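Local coordinates for DUF3256 domain-containing protein (Porphyromonas gingivalis W83, PDB 2P3P) that is of unknown function, although a magnesium ion has been seen bound to it and it probably sits at a membrane, at residues Q71-R81 and I92-H100; Q124-F132 and S149-V157. All blocks are in the same frame, centred on the assembly; numbering follows the deposited sequence.

Interaction 1 of 2, residues Q71-R81 and I92-H100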
ATOM      1  N   GLN A  71       1.521 -10.962   4.256  1.00  6.90           N
ATOM      2  CA  GLN A  71       2.814 -10.618   4.783  1.00  8.42           C
ATOM      3  C   GLN A  71       3.827 -11.619   4.265  1.00  8.62           C
ATOM      4  O   GLN A  71       3.599 -12.827   4.339  1.00  9.39           O
ATOM      5  CB  GLN A  71       2.841 -10.649   6.314  1.00  9.05           C
ATOM      6  CG  GLN A  71       1.734  -9.752   6.960  1.00 10.51           C
ATOM      7  CD  GLN A  71       1.851  -8.245   6.658  1.00 14.12           C
ATOM      8  OE1 GLN A  71       0.836  -7.523   6.681  1.00 11.92           O
ATOM      9  NE2 GLN A  71       3.055  -7.773   6.370  1.00  9.24           N
ATOM     10  N   THR A  72       4.933 -11.104   3.735  1.00  8.70           N
ATOM     11  CA  THR A  72       6.012 -11.937   3.208  1.00  9.27           C
ATOM     12  C   THR A  72       7.323 -11.561   3.855  1.00 10.75           C
ATOM     13  O   THR A  72       7.483 -10.445   4.389  1.00 11.23           O
ATOM     14  CB  THR A  72       6.221 -11.732   1.695  1.00 10.05           C
ATOM     15  OG1 THR A  72       6.847 -10.456   1.439  1.00  7.98           O
ATOM     16  CG2 THR A  72       4.925 -11.873   0.930  1.00  9.72           C
ATOM     17  N   SER A  73       8.296 -12.452   3.733  1.00 11.87           N
ATOM     18  CA  SER A  73       9.651 -12.175   4.207  0.50 11.76           C
ATOM     19  C   SER A  73      10.520 -11.515   3.133  1.00 11.93           C
ATOM     20  O   SER A  73      11.672 -11.186   3.380  1.00 12.98           O
ATOM     21  CB  SER A  73      10.320 -13.471   4.686  0.50 12.06           C
ATOM     22  OG  SER A  73      10.258 -14.505   3.712  0.50 10.97           O
ATOM     23  N   THR A  74       9.992 -11.336   1.928  1.00 11.76           N
ATOM     24  CA  THR A  74      10.835 -10.859   0.816  1.00 10.92           C
ATOM     25  C   THR A  74      10.452  -9.430   0.421  1.00  9.43           C
ATOM     26  O   THR A  74      11.214  -8.466   0.641  1.00  7.06           O
ATOM     27  CB  THR A  74      10.665 -11.789  -0.391  1.00 11.50           C
ATOM     28  OG1 THR A  74       9.278 -11.893  -0.704  1.00 13.13           O
ATOM     29  CG2 THR A  74      11.208 -13.173  -0.090  1.00 13.26           C
ATOM     30  N   VAL A  75       9.229  -9.293  -0.096  1.00  7.67           N
ATOM     31  CA  VAL A  75       8.740  -8.020  -0.638  1.00  8.69           C
ATOM     32  C   VAL A  75       7.930  -7.174   0.372  1.00  8.24           C
ATOM     33  O   VAL A  75       7.475  -6.055   0.063  1.00 10.04           O
ATOM     34  CB  VAL A  75       7.862  -8.252  -1.865  1.00  9.61           C
ATOM     35  CG1 VAL A  75       8.692  -8.870  -2.989  1.00  8.75           C
ATOM     36  CG2 VAL A  75       6.682  -9.154  -1.507  1.00  8.94           C
ATOM     37  N   GLY A  76       7.727  -7.702   1.565  1.00  7.99           N
ATOM     38  CA  GLY A  76       6.971  -7.000   2.582  1.00  7.68           C
ATOM     39  C   GLY A  76       5.481  -7.323   2.487  1.00  8.33           C
ATOM     40  O   GLY A  76       5.104  -8.465   2.200  1.00  8.80           O
ATOM     41  N   GLU A  77       4.662  -6.331   2.798  1.00  7.33           N
ATOM     42  CA  GLU A  77       3.197  -6.466   2.786  1.00  7.94           C
ATOM     43  C   GLU A  77       2.621  -6.202   1.401  1.00  6.49           C
ATOM     44  O   GLU A  77       2.973  -5.220   0.765  1.00  6.16           O
ATOM     45  CB  GLU A  77       2.572  -5.456   3.738  1.00  7.18           C
ATOM     46  CG  GLU A  77       1.079  -5.515   3.728  1.00 12.03           C
ATOM     47  CD  GLU A  77       0.466  -4.567   4.710  1.00 11.01           C
ATOM     48  OE1 GLU A  77       0.427  -3.352   4.371  1.00 12.48           O
ATOM     49  OE2 GLU A  77       0.039  -5.031   5.778  1.00 12.87           O
ATOM     50  N   VAL A  78       1.685  -7.052   0.981  1.00  7.21           N
ATOM     51  CA  VAL A  78       0.862  -6.835  -0.209  1.00  7.75           C
ATOM     52  C   VAL A  78      -0.588  -6.782   0.223  1.00  8.41           C
ATOM     53  O   VAL A  78      -1.102  -7.740   0.833  1.00  8.03           O
ATOM     54  CB  VAL A  78       1.063  -8.000  -1.225  1.00  7.05           C
ATOM     55  CG1 VAL A  78       0.031  -7.920  -2.447  1.00  8.83           C
ATOM     56  CG2 VAL A  78       2.479  -8.119  -1.655  1.00  7.29           C
ATOM     57  N   PHE A  79      -1.242  -5.658  -0.095  1.00  8.43           N
ATOM     58  CA  PHE A  79      -2.623  -5.441   0.280  1.00  8.20           C
ATOM     59  C   PHE A  79      -3.361  -5.127  -1.015  1.00  8.48           C
ATOM     60  O   PHE A  79      -2.929  -4.282  -1.768  1.00  8.72           O
ATOM     61  CB  PHE A  79      -2.736  -4.304   1.269  1.00  9.09           C
ATOM     62  CG  PHE A  79      -4.125  -4.048   1.716  1.00  7.99           C
ATOM     63  CD1 PHE A  79      -4.682  -4.826   2.739  1.00 10.90           C
ATOM     64  CD2 PHE A  79      -4.891  -3.058   1.123  1.00 11.33           C
ATOM     65  CE1 PHE A  79      -6.011  -4.596   3.187  1.00  9.62           C
ATOM     66  CE2 PHE A  79      -6.213  -2.826   1.566  1.00 12.56           C
ATOM     67  CZ  PHE A  79      -6.769  -3.606   2.575  1.00  9.44           C
HETATM   68  N   MSE A  80      -4.423  -5.852  -1.294  1.00  8.87           N
HETATM   69  CA  MSE A  80      -5.118  -5.644  -2.554  1.00  9.61           C
HETATM   70  C   MSE A  80      -6.608  -5.626  -2.365  1.00  8.99           C
HETATM   71  O   MSE A  80      -7.174  -6.303  -1.462  1.00  8.82           O
HETATM   72  CB  MSE A  80      -4.756  -6.726  -3.585  1.00 10.22           C
HETATM   73  CG  MSE A  80      -5.270  -8.064  -3.243  1.00  9.50           C
HETATM   74 SE   MSE A  80      -4.875  -9.395  -4.657  0.80 16.05          SE
HETATM   75  CE  MSE A  80      -2.986  -9.487  -4.363  1.00 12.07           C
ATOM     76  N   ARG A  81      -7.244  -4.840  -3.224  1.00  8.90           N
ATOM     77  CA  ARG A  81      -8.695  -4.594  -3.168  1.00  8.76           C
ATOM     78  C   ARG A  81      -9.171  -4.261  -4.565  1.00  7.93           C
ATOM     79  O   ARG A  81      -8.381  -3.771  -5.344  1.00  7.94           O
ATOM     80  CB  ARG A  81      -9.024  -3.399  -2.286  1.00 10.05           C
ATOM     81  CG  ARG A  81      -8.829  -3.635  -0.825  1.00 10.43           C
ATOM     82  CD  ARG A  81      -9.627  -2.667   0.021  1.00 11.25           C
ATOM     83  NE  ARG A  81     -11.058  -2.909  -0.119  1.00 12.37           N
ATOM     84  CZ  ARG A  81     -11.976  -1.985   0.083  1.00 13.62           C
ATOM     85  NH1 ARG A  81     -11.618  -0.747   0.365  1.00 13.48           N
ATOM     86  NH2 ARG A  81     -13.254  -2.297  -0.049  1.00 15.73           N
ATOM     87  N   ILE A  92      -8.167  -3.333 -10.046  1.00  7.12           N
ATOM     88  CA  ILE A  92      -7.475  -3.897  -8.857  1.00  6.66           C
ATOM     89  C   ILE A  92      -6.386  -2.908  -8.396  1.00  6.86           C
ATOM     90  O   ILE A  92      -5.561  -2.490  -9.187  1.00  6.60           O
ATOM     91  CB  ILE A  92      -6.800  -5.263  -9.179  1.00  6.52           C
ATOM     92  CG1 ILE A  92      -7.810  -6.223  -9.830  1.00  6.44           C
ATOM     93  CG2 ILE A  92      -6.182  -5.902  -7.873  1.00  6.98           C
ATOM     94  CD1 ILE A  92      -7.236  -7.450 -10.420  1.00  6.62           C
ATOM     95  N   CYS A  93      -6.396  -2.591  -7.099  1.00  6.88           N
ATOM     96  CA  CYS A  93      -5.421  -1.706  -6.496  1.00  7.31           C
ATOM     97  C   CYS A  93      -4.606  -2.534  -5.535  1.00  7.40           C
ATOM     98  O   CYS A  93      -5.181  -3.225  -4.671  1.00  5.89           O
ATOM     99  CB  CYS A  93      -6.131  -0.579  -5.736  1.00  7.96           C
ATOM    100  SG  CYS A  93      -4.953   0.570  -4.882  1.00  8.63           S
ATOM    101  N   VAL A  94      -3.271  -2.503  -5.690  1.00  7.33           N
ATOM    102  CA  VAL A  94      -2.416  -3.354  -4.886  1.00  7.89           C
ATOM    103  C   VAL A  94      -1.409  -2.410  -4.287  1.00  7.89           C
ATOM    104  O   VAL A  94      -0.816  -1.603  -4.999  1.00  9.92           O
ATOM    105  CB  VAL A  94      -1.708  -4.494  -5.688  1.00  7.34           C
ATOM    106  CG1 VAL A  94      -0.943  -5.442  -4.740  1.00  7.34           C
ATOM    107  CG2 VAL A  94      -2.699  -5.301  -6.486  1.00  9.71           C
ATOM    108  N   VAL A  95      -1.257  -2.480  -2.972  1.00  8.59           N
ATOM    109  CA  VAL A  95      -0.326  -1.621  -2.266  1.00  8.24           C
ATOM    110  C   VAL A  95       0.705  -2.554  -1.644  1.00  9.55           C
ATOM    111  O   VAL A  95       0.367  -3.438  -0.841  1.00  6.78           O
ATOM    112  CB  VAL A  95      -1.015  -0.747  -1.155  1.00  7.86           C
ATOM    113  CG1 VAL A  95       0.007   0.173  -0.481  1.00  7.36           C
ATOM    114  CG2 VAL A  95      -2.161   0.056  -1.697  1.00  8.42           C
ATOM    115  N   THR A  96       1.954  -2.353  -2.025  1.00  9.30           N
ATOM    116  CA  THR A  96       3.034  -3.245  -1.598  1.00  8.59           C
ATOM    117  C   THR A  96       4.021  -2.404  -0.819  1.00  8.68           C
ATOM    118  O   THR A  96       4.556  -1.403  -1.353  1.00  8.99           O
ATOM    119  CB  THR A  96       3.734  -3.938  -2.770  1.00  8.93           C
ATOM    120  OG1 THR A  96       2.793  -4.647  -3.583  1.00  6.38           O
ATOM    121  CG2 THR A  96       4.807  -4.930  -2.237  1.00  9.24           C
ATOM    122  N   THR A  97       4.268  -2.799   0.428  1.00  7.66           N
ATOM    123  CA  THR A  97       4.996  -1.994   1.375  1.00  8.33           C
ATOM    124  C   THR A  97       6.144  -2.771   1.992  1.00  8.76           C
ATOM    125  O   THR A  97       5.930  -3.767   2.728  1.00  8.18           O
ATOM    126  CB  THR A  97       4.075  -1.480   2.537  1.00  7.55           C
ATOM    127  OG1 THR A  97       2.926  -0.801   2.033  1.00  9.18           O
ATOM    128  CG2 THR A  97       4.867  -0.557   3.448  1.00  8.98           C
ATOM    129  N   VAL A  98       7.370  -2.334   1.709  1.00  9.63           N
ATOM    130  CA  VAL A  98       8.533  -2.898   2.435  1.00 10.44           C
ATOM    131  C   VAL A  98       8.483  -2.301   3.859  1.00 11.77           C
ATOM    132  O   VAL A  98       8.120  -1.137   4.036  1.00 11.71           O
ATOM    133  CB  VAL A  98       9.864  -2.605   1.712  1.00 11.47           C
ATOM    134  CG1 VAL A  98       9.805  -3.107   0.299  1.00 12.20           C
ATOM    135  CG2 VAL A  98      10.141  -1.132   1.717  1.00 13.41           C
ATOM    136  N   LEU A  99       8.779  -3.110   4.882  1.00 11.55           N
ATOM    137  CA  LEU A  99       8.558  -2.644   6.272  1.00 11.07           C
ATOM    138  C   LEU A  99       9.891  -2.289   6.951  1.00 11.31           C
ATOM    139  O   LEU A  99       9.903  -1.567   7.968  1.00 10.05           O
ATOM    140  CB  LEU A  99       7.757  -3.669   7.086  1.00 10.41           C
ATOM    141  CG  LEU A  99       6.362  -4.104   6.598  1.00 10.93           C
ATOM    142  CD1 LEU A  99       5.928  -5.369   7.383  1.00  8.46           C
ATOM    143  CD2 LEU A  99       5.294  -3.005   6.712  1.00  7.96           C
ATOM    144  N   HIS A 100      10.984  -2.753   6.349  1.00 10.03           N
ATOM    145  CA  HIS A 100      12.343  -2.555   6.814  1.00 11.40           C
ATOM    146  C   HIS A 100      13.268  -2.474   5.589  1.00 12.19           C
ATOM    147  O   HIS A 100      13.030  -3.195   4.615  1.00 14.51           O
ATOM    148  CB  HIS A 100      12.741  -3.726   7.692  1.00 12.09           C
ATOM    149  CG  HIS A 100      11.902  -3.832   8.921  1.00 12.57           C
ATOM    150  ND1 HIS A 100      12.031  -2.952   9.971  1.00 13.05           N
ATOM    151  CD2 HIS A 100      10.873  -4.658   9.241  1.00 13.49           C
ATOM    152  CE1 HIS A 100      11.147  -3.252  10.906  1.00 15.08           C
ATOM    153  NE2 HIS A 100      10.424  -4.274  10.486  1.00 12.62           N
TER
HETATM  154  O   HOH W   1       0.777  -2.285   1.839  1.00 13.41           O

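Interaction 2 of 2, residues Q124-F132 and S149-V157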
ATOM      1  N   GLN A 124      -1.438  10.363  -7.667  1.00  9.04           N
ATOM      2  CA  GLN A 124      -0.265  11.224  -7.739  1.00 10.10           C
ATOM      3  C   GLN A 124       0.430  11.218  -6.376  1.00  8.96           C
ATOM      4  O   GLN A 124      -0.121  11.716  -5.403  1.00  8.79           O
ATOM      5  CB  GLN A 124      -0.642  12.677  -8.102  1.00  9.99           C
ATOM      6  CG  GLN A 124       0.500  13.642  -8.150  1.00  9.95           C
ATOM      7  CD  GLN A 124       0.092  15.075  -8.603  1.00 12.45           C
ATOM      8  OE1 GLN A 124      -0.991  15.290  -9.206  1.00 12.06           O
ATOM      9  NE2 GLN A 124       0.978  16.039  -8.362  1.00 15.92           N
ATOM     10  N   GLN A 125       1.663  10.747  -6.321  1.00  9.25           N
ATOM     11  CA  GLN A 125       2.392  10.693  -5.045  1.00  9.59           C
ATOM     12  C   GLN A 125       2.568  12.126  -4.492  1.00  8.90           C
ATOM     13  O   GLN A 125       3.000  13.012  -5.210  1.00 10.03           O
ATOM     14  CB  GLN A 125       3.779  10.059  -5.245  1.00  8.97           C
ATOM     15  CG  GLN A 125       4.582   9.789  -3.989  1.00  8.84           C
ATOM     16  CD  GLN A 125       4.152   8.527  -3.241  1.00  5.91           C
ATOM     17  OE1 GLN A 125       3.039   8.085  -3.384  1.00  8.89           O
ATOM     18  NE2 GLN A 125       5.029   7.982  -2.412  1.00  2.17           N
ATOM     19  N   PRO A 126       2.188  12.361  -3.233  1.00  9.82           N
ATOM     20  CA  PRO A 126       2.442  13.699  -2.694  1.00 10.57           C
ATOM     21  C   PRO A 126       3.928  14.010  -2.579  1.00 10.68           C
ATOM     22  O   PRO A 126       4.735  13.076  -2.571  1.00 12.18           O
ATOM     23  CB  PRO A 126       1.795  13.667  -1.310  1.00 10.75           C
ATOM     24  CG  PRO A 126       1.603  12.258  -0.955  1.00  9.37           C
ATOM     25  CD  PRO A 126       1.547  11.460  -2.253  1.00  9.91           C
ATOM     26  N   ARG A 127       4.254  15.306  -2.614  1.00 10.77           N
ATOM     27  CA  ARG A 127       5.600  15.818  -2.348  1.00 10.94           C
ATOM     28  C   ARG A 127       5.805  15.856  -0.852  1.00  9.19           C
ATOM     29  O   ARG A 127       4.829  15.928  -0.085  1.00  8.21           O
ATOM     30  CB  ARG A 127       5.794  17.236  -2.906  1.00 10.64           C
ATOM     31  CG  ARG A 127       5.675  17.341  -4.424  1.00 12.73           C
ATOM     32  CD  ARG A 127       5.698  18.785  -4.935  1.00 15.49           C
ATOM     33  NE  ARG A 127       6.806  19.564  -4.376  1.00 20.02           N
ATOM     34  CZ  ARG A 127       7.298  20.685  -4.897  1.00 21.37           C
ATOM     35  NH1 ARG A 127       8.297  21.294  -4.286  1.00 22.27           N
ATOM     36  NH2 ARG A 127       6.817  21.186  -6.029  1.00 23.35           N
ATOM     37  N   ILE A 128       7.064  15.865  -0.426  1.00  9.21           N
ATOM     38  CA  ILE A 128       7.313  15.897   1.007  1.00  9.45           C
ATOM     39  C   ILE A 128       6.741  17.196   1.608  1.00  9.26           C
ATOM     40  O   ILE A 128       6.393  17.233   2.794  1.00  8.70           O
ATOM     41  CB  ILE A 128       8.810  15.708   1.355  1.00 10.33           C
ATOM     42  CG1 ILE A 128       8.999  15.417   2.845  1.00 11.06           C
ATOM     43  CG2 ILE A 128       9.649  16.964   0.952  1.00  7.55           C
ATOM     44  CD1 ILE A 128       8.275  14.184   3.378  1.00  8.79           C
ATOM     45  N   GLU A 129       6.628  18.274   0.815  1.00  9.38           N
ATOM     46  CA  GLU A 129       6.157  19.543   1.366  1.00  9.12           C
ATOM     47  C   GLU A 129       4.706  19.490   1.800  1.00  9.11           C
ATOM     48  O   GLU A 129       4.270  20.319   2.621  1.00  8.36           O
ATOM     49  CB  GLU A 129       6.384  20.744   0.406  1.00  9.16           C
ATOM     50  CG  GLU A 129       5.522  20.740  -0.880  1.00  9.71           C
ATOM     51  CD  GLU A 129       5.606  22.037  -1.680  1.00  9.35           C
ATOM     52  OE1 GLU A 129       6.290  23.024  -1.252  1.00  7.70           O
ATOM     53  OE2 GLU A 129       4.956  22.075  -2.747  1.00 10.43           O
ATOM     54  N   ASP A 130       3.962  18.546   1.221  1.00  9.47           N
ATOM     55  CA  ASP A 130       2.583  18.277   1.649  1.00  9.29           C
ATOM     56  C   ASP A 130       2.455  17.872   3.115  1.00  9.02           C
ATOM     57  O   ASP A 130       1.345  17.910   3.661  1.00  9.37           O
ATOM     58  CB  ASP A 130       1.938  17.250   0.738  1.00  8.60           C
ATOM     59  CG  ASP A 130       1.857  17.741  -0.699  1.00 13.21           C
ATOM     60  OD1 ASP A 130       1.719  18.962  -0.916  1.00 14.13           O
ATOM     61  OD2 ASP A 130       1.935  16.898  -1.596  1.00 19.15           O
ATOM     62  N   PHE A 131       3.572  17.505   3.737  1.00  7.70           N
ATOM     63  CA  PHE A 131       3.585  17.016   5.114  1.00  8.85           C
ATOM     64  C   PHE A 131       4.154  18.104   6.033  1.00  9.25           C
ATOM     65  O   PHE A 131       4.415  17.867   7.235  1.00  8.74           O
ATOM     66  CB  PHE A 131       4.439  15.741   5.220  1.00  9.23           C
ATOM     67  CG  PHE A 131       3.874  14.567   4.498  1.00  8.39           C
ATOM     68  CD1 PHE A 131       2.993  13.692   5.144  1.00 11.19           C
ATOM     69  CD2 PHE A 131       4.172  14.338   3.167  1.00 10.71           C
ATOM     70  CE1 PHE A 131       2.445  12.611   4.485  1.00  5.41           C
ATOM     71  CE2 PHE A 131       3.603  13.256   2.496  1.00  6.06           C
ATOM     72  CZ  PHE A 131       2.738  12.394   3.176  1.00  7.27           C
ATOM     73  N   PHE A 132       4.317  19.314   5.485  1.00  8.27           N
ATOM     74  CA  PHE A 132       4.854  20.394   6.299  1.00  8.14           C
ATOM     75  C   PHE A 132       3.774  21.021   7.181  1.00  7.48           C
ATOM     76  O   PHE A 132       2.602  21.141   6.784  1.00  8.72           O
ATOM     77  CB  PHE A 132       5.509  21.490   5.438  1.00  7.71           C
ATOM     78  CG  PHE A 132       6.798  21.091   4.756  1.00  6.99           C
ATOM     79  CD1 PHE A 132       7.423  19.836   4.960  1.00  8.88           C
ATOM     80  CD2 PHE A 132       7.394  21.993   3.904  1.00 10.20           C
ATOM     81  CE1 PHE A 132       8.602  19.523   4.304  1.00 10.89           C
ATOM     82  CE2 PHE A 132       8.571  21.686   3.231  1.00  9.11           C
ATOM     83  CZ  PHE A 132       9.177  20.456   3.433  1.00 11.79           C
ATOM     84  N   SER A 149      18.188  15.681   4.207  1.00  8.68           N
ATOM     85  CA  SER A 149      17.698  14.452   4.794  1.00 10.20           C
ATOM     86  C   SER A 149      16.220  14.143   4.438  1.00 10.32           C
ATOM     87  O   SER A 149      15.695  13.071   4.787  1.00 11.12           O
ATOM     88  CB  SER A 149      17.921  14.446   6.297  1.00 10.85           C
ATOM     89  OG  SER A 149      19.297  14.298   6.579  1.00 15.93           O
ATOM     90  N   LEU A 150      15.558  15.071   3.747  1.00  9.12           N
ATOM     91  CA  LEU A 150      14.139  14.960   3.421  1.00  9.37           C
ATOM     92  C   LEU A 150      13.915  14.028   2.228  1.00  9.24           C
ATOM     93  O   LEU A 150      12.796  13.596   2.003  1.00  9.56           O
ATOM     94  CB  LEU A 150      13.550  16.362   3.118  1.00  9.09           C
ATOM     95  CG  LEU A 150      13.311  17.300   4.313  1.00  7.92           C
ATOM     96  CD1 LEU A 150      12.793  18.646   3.814  1.00  7.71           C
ATOM     97  CD2 LEU A 150      12.348  16.701   5.342  1.00 11.57           C
ATOM     98  N   THR A 151      14.989  13.720   1.501  0.50  9.50           N
ATOM     99  CA  THR A 151      14.942  12.851   0.316  0.50  9.85           C
ATOM    100  C   THR A 151      16.025  11.781   0.485  0.50  9.53           C
ATOM    101  O   THR A 151      17.174  12.128   0.750  0.50 11.48           O
ATOM    102  CB  THR A 151      15.192  13.692  -0.955  0.50 10.03           C
ATOM    103  OG1 THR A 151      14.166  14.689  -1.091  0.50 11.07           O
ATOM    104  CG2 THR A 151      15.222  12.817  -2.195  0.50  9.24           C
ATOM    105  N   PRO A 152      15.711  10.482   0.290  1.00  9.44           N
ATOM    106  CA  PRO A 152      14.481   9.890  -0.273  1.00  8.70           C
ATOM    107  C   PRO A 152      13.279  10.090   0.630  1.00  8.27           C
ATOM    108  O   PRO A 152      13.368   9.935   1.839  1.00  8.07           O
ATOM    109  CB  PRO A 152      14.835   8.397  -0.430  1.00  9.72           C
ATOM    110  CG  PRO A 152      16.294   8.370  -0.458  1.00  9.90           C
ATOM    111  CD  PRO A 152      16.731   9.434   0.485  1.00  9.44           C
ATOM    112  N   SER A 153      12.156  10.465   0.030  1.00  7.68           N
ATOM    113  CA  SER A 153      10.998  10.814   0.798  1.00  6.42           C
ATOM    114  C   SER A 153      10.119   9.577   0.989  1.00  6.31           C
ATOM    115  O   SER A 153       9.023   9.478   0.441  1.00  5.30           O
ATOM    116  CB  SER A 153      10.237  11.943   0.131  1.00  7.08           C
ATOM    117  OG  SER A 153      11.070  13.074  -0.041  1.00  7.37           O
ATOM    118  N   TYR A 154      10.568   8.685   1.860  1.00  5.58           N
ATOM    119  CA  TYR A 154       9.823   7.456   2.156  1.00  5.19           C
ATOM    120  C   TYR A 154       8.436   7.789   2.661  1.00  5.08           C
ATOM    121  O   TYR A 154       8.244   8.718   3.453  1.00  4.37           O
ATOM    122  CB  TYR A 154      10.570   6.577   3.163  1.00  5.32           C
ATOM    123  CG  TYR A 154      12.002   6.269   2.798  1.00  5.72           C
ATOM    124  CD1 TYR A 154      12.287   5.403   1.767  1.00  8.49           C
ATOM    125  CD2 TYR A 154      13.072   6.830   3.498  1.00  6.83           C
ATOM    126  CE1 TYR A 154      13.588   5.092   1.414  1.00  5.93           C
ATOM    127  CE2 TYR A 154      14.397   6.529   3.135  1.00  7.96           C
ATOM    128  CZ  TYR A 154      14.639   5.650   2.105  1.00  7.72           C
ATOM    129  OH  TYR A 154      15.933   5.300   1.706  1.00  8.68           O
HETATM  130  N   MSE A 155       7.458   7.052   2.158  1.00  6.30           N
HETATM  131  CA  MSE A 155       6.077   7.195   2.591  1.00  5.62           C
HETATM  132  C   MSE A 155       5.395   5.828   2.625  1.00  5.75           C
HETATM  133  O   MSE A 155       5.563   4.982   1.732  1.00  4.75           O
HETATM  134  CB  MSE A 155       5.274   8.165   1.689  1.00  5.98           C
HETATM  135  CG  MSE A 155       5.836   9.586   1.634  1.00  6.50           C
HETATM  136 SE   MSE A 155       5.074  10.574   0.147  0.80  7.66          SE
HETATM  137  CE  MSE A 155       6.365  12.103   0.071  1.00  6.46           C
ATOM    138  N   GLN A 156       4.641   5.604   3.694  1.00  6.76           N
ATOM    139  CA  GLN A 156       3.890   4.373   3.881  1.00  7.55           C
ATOM    140  C   GLN A 156       2.395   4.629   3.657  1.00  7.83           C
ATOM    141  O   GLN A 156       1.784   5.522   4.269  1.00  8.68           O
ATOM    142  CB  GLN A 156       4.098   3.837   5.314  1.00  7.36           C
ATOM    143  CG  GLN A 156       3.349   2.521   5.560  1.00  8.11           C
ATOM    144  CD  GLN A 156       3.716   1.878   6.879  1.00  8.85           C
ATOM    145  OE1 GLN A 156       4.333   2.521   7.759  1.00  9.86           O
ATOM    146  NE2 GLN A 156       3.276   0.662   7.059  1.00  7.89           N
ATOM    147  N   VAL A 157       1.815   3.841   2.767  1.00  7.68           N
ATOM    148  CA  VAL A 157       0.413   3.907   2.478  1.00  7.30           C
ATOM    149  C   VAL A 157      -0.395   2.791   3.160  1.00  7.47           C
ATOM    150  O   VAL A 157       0.041   1.651   3.205  1.00  7.63           O
ATOM    151  CB  VAL A 157       0.242   3.768   0.977  1.00  7.59           C
ATOM    152  CG1 VAL A 157      -1.226   3.685   0.597  1.00  8.45           C
ATOM    153  CG2 VAL A 157       0.970   4.963   0.245  1.00  7.14           C
TER
HETATM  154  O   HOH W   2       4.702   5.539  -0.861  1.00 12.54           O

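Interaction 1 of 2, residues Q71-R81 and I92-H100
Val78 and Val94 both hold CG1 anti to the backbone N (chi1 172° and -174°), which brings Val78 CG1 within 3.5 Å of Val94 CG1. They lie on one face of an antiparallel beta hairpin, strands 77-84 and 90-98, in the middle of a seven-stranded meander. Val94 CG2 reaches the other way, to CB of selenomethionine Met80 at 3.8 Å, so one branched valine fills the space beside two neighbours. Beta-branched residues suit such a strand, and Thr96 continues the row with its CG2 3.5 Å from Glu77 O.

Three hydrogen-bonded pairs, Glu77 with Thr97, Phe79 with Val95 and Arg81 with Cys93, tie the backbones; the bond from Cys93 N to Arg81 O is nearly straight, 176° at the hydrogen. Gly76 lies just beyond the last pair, with a positive phi that suits glycine and its CA 3.4 Å from Thr97 O in a CA-H...O contact. Its own carbonyl takes both the N and the OG1 of Thr72, which closes the turn from strand 67-72.

The other face carries Phe79, Val95 and Cys93, which pack against strand 155-159. Here Glu77 is fully extended and its OE2 forms a salt bridge with Arg69. A water gives hydrogens to Glu77 OE1, at 2.8 Å, and to Val95 O, and accepts one from Thr97 OG1 at 2.6 Å, a hydroxyl also hydrogen-bonded to Ser105 OG.

Interaction 2 of 2, residues Q124-F132 and S149-V157
Selenomethionine Met155 drives its extended side chain between Gln125, Pro126 and Phe131, in a contact that has no direct hydrogen bond between residues 124-132 and 149-157. Its tip is closely surrounded: CE lies 3.3 Å from Pro126 O and 3.9 Å from Phe131 CE2. The selenium is 5.0 Å from the centre of the Phe131 ring, approached obliquely, a Met-aromatic contact. A long, flexible, unbranched side chain suits a thread-like reach past Pro126 O to the Phe131 ring, and the puckered ring of Pro126 adds its CG 4.0 Å from the selenium of Met155.

Ile128 opens the 3-10 turn 128-131 and faces the second segment, its CB 3.7 Å from Ser153 OG in plain van der Waals contact. That hydroxyl donates to Leu150 O at 2.7 Å, which fixes its rotation. Ser153 is the centre of an inverse gamma turn, by which the chain turns into strand 155-159.

Packing is looser towards Leu150, whose CD1 is 4.1 Å from Phe132 CZ. The exposed side is at Gln125: bent at chi2 (79°), it sets NE2 beside the selenium, and a water links that NE2 to Met155 O, while OE1 accepts from Trp123.

The 3-10 turn thus lies over the start of strand 155-159, an outer strand of the four-stranded sheet, with Phe131 also meeting Gln170 of strand 165-170 and Leu193 of strand 193-197.

The two contacts follow one another along the chain, their centres about 19 Å apart, and strand 155-159 joins them. Interaction 1 lies in the seven-stranded sheet, whereas interaction 2 lays a loop with a 3-10 turn across the four-stranded one, from strand 155-159 over 165-170 to 193-197. They meet where Val95 CG1 touches Val157 CG1 at 3.9 Å and Thr97 CG2 touches Gln156 CG at 4.0 Å. Ser105 bridges them too, its hydroxyl bonded to both Thr97 OG1 and Val157 N. Ser149, seen to bind magnesium in a structure of this protein, though no ion is bound to this chain, takes no part in the packing against 124-132; interaction 1 lies away from that site.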